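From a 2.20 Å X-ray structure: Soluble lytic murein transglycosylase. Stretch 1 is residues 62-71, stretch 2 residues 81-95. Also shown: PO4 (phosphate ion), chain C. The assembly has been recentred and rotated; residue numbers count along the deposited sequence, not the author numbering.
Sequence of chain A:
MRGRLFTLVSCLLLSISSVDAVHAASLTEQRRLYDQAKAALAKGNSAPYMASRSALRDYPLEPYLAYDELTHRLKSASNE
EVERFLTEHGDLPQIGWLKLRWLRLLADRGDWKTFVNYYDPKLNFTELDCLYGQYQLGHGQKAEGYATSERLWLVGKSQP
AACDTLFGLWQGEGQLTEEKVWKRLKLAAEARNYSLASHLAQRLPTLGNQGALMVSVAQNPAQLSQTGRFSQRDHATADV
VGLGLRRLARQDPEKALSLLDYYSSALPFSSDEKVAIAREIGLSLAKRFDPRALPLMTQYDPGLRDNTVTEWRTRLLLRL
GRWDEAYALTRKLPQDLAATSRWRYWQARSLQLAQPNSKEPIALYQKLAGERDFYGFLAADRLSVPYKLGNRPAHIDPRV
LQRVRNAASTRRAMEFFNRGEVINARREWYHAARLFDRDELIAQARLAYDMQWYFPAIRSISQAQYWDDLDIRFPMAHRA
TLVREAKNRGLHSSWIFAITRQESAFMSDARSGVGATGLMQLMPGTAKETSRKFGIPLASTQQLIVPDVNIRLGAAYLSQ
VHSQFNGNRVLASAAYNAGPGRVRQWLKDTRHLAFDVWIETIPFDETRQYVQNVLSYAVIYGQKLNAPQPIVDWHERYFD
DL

Stretch 1 62-71: EPYLAYDELT
Stretch 2 (81-95) EVERFLTEHGDLPQI

Residues 63-71 are helical, and the helix continues later in the chain. Residues 81-88 finish a second helix that begins earlier. The two run nearly antiparallel, at 152°, with axes 11.7 Å apart at closest approach. In register, the CA of Pro63 lies 7.2 Å from the CA of His89, the CA of Tyr67 8.3 Å from the CA of Phe85, and the CA of Leu70 7.8 Å from the CA of Val82. His89 leaves helical phi/psi at -133/33. A type I turn from His89 to Leu92 follows, then another from Leu92 to Ile95. Leu92 is extended at -59/136, and Gln94 is the N-cap of the next helix.

Phe85 (chi1 t, chi2 -89°) is a knob. Its ring fills a hollow formed by Pro63, Ala66, Tyr67 and Leu70. Ala66 CB meets the ring edge, 3.6 Å from Phe85 CE2. Pro63 O also lies at the edge, 3.8 Å from Phe85 CZ. Tyr67 CA is 3.7 Å from Phe85 CZ. Leu70 (chi1 t, chi2 p) closes the hollow near the base of the ring, with Leu70 CD2 3.7 Å from Phe85 CB. Leu70 CD2 is also 4.5 Å from Val82 CG2, while Leu70 CD1 is 3.8 Å from Glu81 OE2.

Beyond the helix end, the ring of His89 (chi1 m, chi2 -36°) lies flat against Pro63. Pro63 CB stands 4.2 Å from the centroid of the His89 ring, 2° off the normal, a CH-pi contact. Leu92 (chi1 m, chi2 t) reaches back to the first helix. Leu92 CD1 is 4.0 Å from Pro63 CB and 4.2 Å from Tyr67 CB; Leu92 CD2 is 3.7 Å from Tyr64 CE1. The fork thus touches three residues of the first helix.

The CA-to-CB bond of Tyr67 (chi1 t, chi2 -85°) points toward the second stretch, and the residue is buried. Gln94 (chi1 p, chi2 m) covers one face of its ring: Gln94 CG is 3.6 Å from the Tyr67 centroid, 21° off the normal, a second CH-pi contact. Phe85 CE1 lies at the edge of the Tyr67 ring. Tyr67 OH is 3.2 Å from Gln94 O. The CA-to-CB bond of Tyr64 (chi1 m, chi2 67°) points sideways, but the end of the side chain comes nearer. Gln94 NE2 lies over one face of the Tyr64 ring, 3.5 Å from Tyr64 CE2, and Tyr64 OH is 3.4 Å from Pro93 CD.

No clear hydrogen bond joins the stretches. The contact buries 639 Å², both sides summed, and rests mainly on packing.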

# COMPACT_ATOMS: atom_id res chain seq x y z
N GLU A 62 19.06 6.50 26.70
CA GLU A 62 19.12 5.63 27.87
C GLU A 62 17.97 4.64 27.96
O GLU A 62 18.23 3.49 28.36
CB GLU A 62 19.19 6.48 29.15
CG GLU A 62 19.08 5.68 30.45
CD GLU A 62 20.36 4.91 30.80
OE1 GLU A 62 21.23 4.73 29.92
OE2 GLU A 62 20.48 4.48 31.96
N PRO A 63 16.73 4.98 27.62
CA PRO A 63 15.66 3.97 27.68
C PRO A 63 15.93 2.75 26.82
O PRO A 63 15.34 1.69 27.09
CB PRO A 63 14.43 4.74 27.20
CG PRO A 63 14.70 6.14 27.59
CD PRO A 63 16.17 6.33 27.41
N TYR A 64 16.79 2.85 25.79
CA TYR A 64 17.11 1.68 24.98
C TYR A 64 17.95 0.67 25.76
O TYR A 64 17.74 -0.54 25.63
CB TYR A 64 17.82 2.11 23.70
CG TYR A 64 16.87 2.51 22.59
CD1 TYR A 64 16.08 3.65 22.70
CD2 TYR A 64 16.75 1.75 21.43
CE1 TYR A 64 15.21 4.02 21.71
CE2 TYR A 64 15.86 2.11 20.42
CZ TYR A 64 15.10 3.26 20.57
OH TYR A 64 14.22 3.66 19.60
N LEU A 65 18.89 1.13 26.58
CA LEU A 65 19.65 0.20 27.40
C LEU A 65 18.78 -0.41 28.49
O LEU A 65 18.80 -1.63 28.70
CB LEU A 65 20.87 0.89 28.01
CG LEU A 65 21.85 1.51 27.01
CD1 LEU A 65 23.05 2.11 27.75
CD2 LEU A 65 22.30 0.47 25.99
N ALA A 66 18.03 0.43 29.19
CA ALA A 66 17.01 -0.06 30.11
C ALA A 66 16.14 -1.12 29.45
O ALA A 66 15.84 -2.15 30.06
CB ALA A 66 16.15 1.11 30.60
N TYR A 67 15.73 -0.88 28.21
CA TYR A 67 14.86 -1.82 27.53
C TYR A 67 15.56 -3.16 27.32
O TYR A 67 14.96 -4.22 27.54
CB TYR A 67 14.41 -1.23 26.19
CG TYR A 67 13.57 -2.17 25.36
CD1 TYR A 67 14.15 -3.12 24.53
CD2 TYR A 67 12.19 -2.10 25.41
CE1 TYR A 67 13.38 -3.97 23.76
CE2 TYR A 67 11.41 -2.95 24.66
CZ TYR A 67 12.02 -3.88 23.83
OH TYR A 67 11.23 -4.72 23.07
N ASP A 68 16.81 -3.14 26.86
CA ASP A 68 17.51 -4.39 26.63
C ASP A 68 17.72 -5.14 27.94
O ASP A 68 17.51 -6.36 28.01
CB ASP A 68 18.85 -4.13 25.94
CG ASP A 68 18.70 -3.43 24.61
OD1 ASP A 68 17.71 -3.69 23.90
OD2 ASP A 68 19.59 -2.62 24.27
N GLU A 69 18.12 -4.43 28.98
CA GLU A 69 18.40 -5.08 30.25
C GLU A 69 17.15 -5.71 30.84
O GLU A 69 17.17 -6.86 31.30
CB GLU A 69 19.01 -4.07 31.21
CG GLU A 69 19.87 -4.68 32.30
CD GLU A 69 19.06 -5.12 33.50
OE1 GLU A 69 17.91 -4.65 33.64
OE2 GLU A 69 19.57 -5.94 34.29
N LEU A 70 16.03 -4.99 30.80
CA LEU A 70 14.79 -5.55 31.32
C LEU A 70 14.34 -6.75 30.50
O LEU A 70 13.87 -7.75 31.06
CB LEU A 70 13.70 -4.48 31.33
CG LEU A 70 12.37 -4.90 31.98
CD1 LEU A 70 12.63 -5.29 33.43
CD2 LEU A 70 11.34 -3.79 31.88
N THR A 71 14.50 -6.68 29.18
CA THR A 71 14.04 -7.77 28.32
C THR A 71 14.83 -9.05 28.62
O THR A 71 14.25 -10.14 28.69
CB THR A 71 14.18 -7.35 26.86
OG1 THR A 71 13.25 -6.29 26.62
CG2 THR A 71 13.85 -8.52 25.90
N GLU A 81 8.27 -3.50 38.48
CA GLU A 81 9.29 -2.92 37.62
C GLU A 81 8.81 -2.83 36.18
O GLU A 81 8.99 -1.79 35.53
CB GLU A 81 10.58 -3.74 37.69
CG GLU A 81 11.73 -3.04 37.01
CD GLU A 81 13.03 -3.85 37.03
OE1 GLU A 81 13.04 -4.95 37.62
OE2 GLU A 81 14.02 -3.37 36.45
N VAL A 82 8.20 -3.89 35.66
CA VAL A 82 7.74 -3.87 34.27
C VAL A 82 6.67 -2.81 34.08
O VAL A 82 6.72 -2.01 33.14
CB VAL A 82 7.21 -5.25 33.83
CG1 VAL A 82 6.74 -5.20 32.38
CG2 VAL A 82 8.28 -6.31 34.01
N GLU A 83 5.67 -2.80 34.97
CA GLU A 83 4.61 -1.80 34.88
C GLU A 83 5.20 -0.40 34.89
O GLU A 83 4.81 0.45 34.08
CB GLU A 83 3.63 -1.98 36.03
CG GLU A 83 2.70 -3.16 35.86
CD GLU A 83 1.92 -3.46 37.11
OE1 GLU A 83 2.15 -2.77 38.13
OE2 GLU A 83 1.08 -4.39 37.09
N ARG A 84 6.17 -0.19 35.77
CA ARG A 84 6.86 1.09 35.82
C ARG A 84 7.53 1.42 34.49
O ARG A 84 7.45 2.56 34.01
CB ARG A 84 7.87 1.08 36.96
CG ARG A 84 8.77 2.29 36.99
CD ARG A 84 9.68 2.19 38.19
NE ARG A 84 10.52 3.37 38.27
CZ ARG A 84 11.75 3.43 37.77
NH1 ARG A 84 12.23 2.36 37.17
NH2 ARG A 84 12.47 4.56 37.87
N PHE A 85 8.18 0.44 33.87
CA PHE A 85 8.83 0.72 32.59
C PHE A 85 7.81 1.04 31.50
O PHE A 85 8.01 1.97 30.71
CB PHE A 85 9.70 -0.45 32.17
CG PHE A 85 10.57 -0.14 31.00
CD1 PHE A 85 10.12 -0.36 29.71
CD2 PHE A 85 11.83 0.40 31.19
CE1 PHE A 85 10.93 -0.07 28.61
CE2 PHE A 85 12.65 0.69 30.12
CZ PHE A 85 12.20 0.46 28.82
N LEU A 86 6.72 0.27 31.43
CA LEU A 86 5.70 0.57 30.44
C LEU A 86 4.97 1.87 30.76
O LEU A 86 4.50 2.56 29.85
CB LEU A 86 4.70 -0.58 30.35
CG LEU A 86 5.30 -1.93 29.96
CD1 LEU A 86 4.31 -3.02 30.29
CD2 LEU A 86 5.65 -1.95 28.47
N THR A 87 4.88 2.21 32.05
CA THR A 87 4.24 3.46 32.46
C THR A 87 5.01 4.66 31.96
O THR A 87 4.42 5.64 31.50
CB THR A 87 4.13 3.50 33.98
OG1 THR A 87 3.14 2.56 34.39
CG2 THR A 87 3.79 4.90 34.50
N GLU A 88 6.34 4.62 32.05
CA GLU A 88 7.16 5.80 31.80
C GLU A 88 7.85 5.79 30.44
O GLU A 88 8.40 6.82 30.04
CB GLU A 88 8.20 5.93 32.91
CG GLU A 88 7.57 5.58 34.24
CD GLU A 88 8.42 5.89 35.45
OE1 GLU A 88 7.80 6.16 36.50
OE2 GLU A 88 9.67 5.86 35.37
N HIS A 89 7.82 4.67 29.73
CA HIS A 89 8.53 4.57 28.46
C HIS A 89 7.63 3.96 27.40
O HIS A 89 8.10 3.24 26.52
CB HIS A 89 9.81 3.75 28.61
CG HIS A 89 10.79 4.36 29.55
ND1 HIS A 89 10.98 5.72 29.65
CD2 HIS A 89 11.63 3.80 30.46
CE1 HIS A 89 11.90 5.97 30.56
NE2 HIS A 89 12.32 4.82 31.07
N GLY A 90 6.32 4.24 27.47
CA GLY A 90 5.35 3.74 26.52
C GLY A 90 5.53 4.26 25.11
O GLY A 90 4.83 3.79 24.20
N ASP A 91 6.43 5.22 24.92
CA ASP A 91 6.65 5.86 23.63
C ASP A 91 7.77 5.22 22.82
O ASP A 91 7.95 5.59 21.65
CB ASP A 91 6.97 7.34 23.82
CG ASP A 91 8.28 7.56 24.54
OD1 ASP A 91 8.57 6.79 25.49
OD2 ASP A 91 9.03 8.48 24.16
N LEU A 92 8.53 4.29 23.40
CA LEU A 92 9.55 3.60 22.63
C LEU A 92 8.91 2.87 21.45
O LEU A 92 7.85 2.25 21.61
CB LEU A 92 10.32 2.61 23.50
CG LEU A 92 11.25 3.23 24.54
CD1 LEU A 92 12.05 2.14 25.26
CD2 LEU A 92 12.18 4.23 23.88
N PRO A 93 9.51 2.95 20.26
CA PRO A 93 8.92 2.26 19.10
C PRO A 93 8.74 0.77 19.33
O PRO A 93 7.77 0.19 18.82
CB PRO A 93 9.93 2.53 17.97
CG PRO A 93 10.71 3.75 18.43
CD PRO A 93 10.79 3.62 19.94
N GLN A 94 9.64 0.14 20.08
CA GLN A 94 9.64 -1.30 20.25
C GLN A 94 8.88 -1.77 21.49
O GLN A 94 8.91 -2.97 21.80
CB GLN A 94 11.08 -1.82 20.29
CG GLN A 94 11.85 -1.45 21.54
CD GLN A 94 12.52 -0.09 21.45
OE1 GLN A 94 12.07 0.80 20.74
NE2 GLN A 94 13.64 0.06 22.16
N ILE A 95 8.20 -0.87 22.20
CA ILE A 95 7.57 -1.23 23.46
C ILE A 95 6.52 -2.32 23.28
O ILE A 95 6.23 -3.06 24.22
CB ILE A 95 6.96 0.01 24.15
CG1 ILE A 95 6.87 -0.21 25.65
CG2 ILE A 95 5.57 0.31 23.62
CD1 ILE A 95 8.21 -0.38 26.30
P PO4 C . 10.11 6.97 38.74
O1 PO4 C . 11.30 6.66 37.86
O2 PO4 C . 9.10 5.88 38.60
O3 PO4 C . 9.51 8.30 38.34
O4 PO4 C . 10.58 6.99 40.16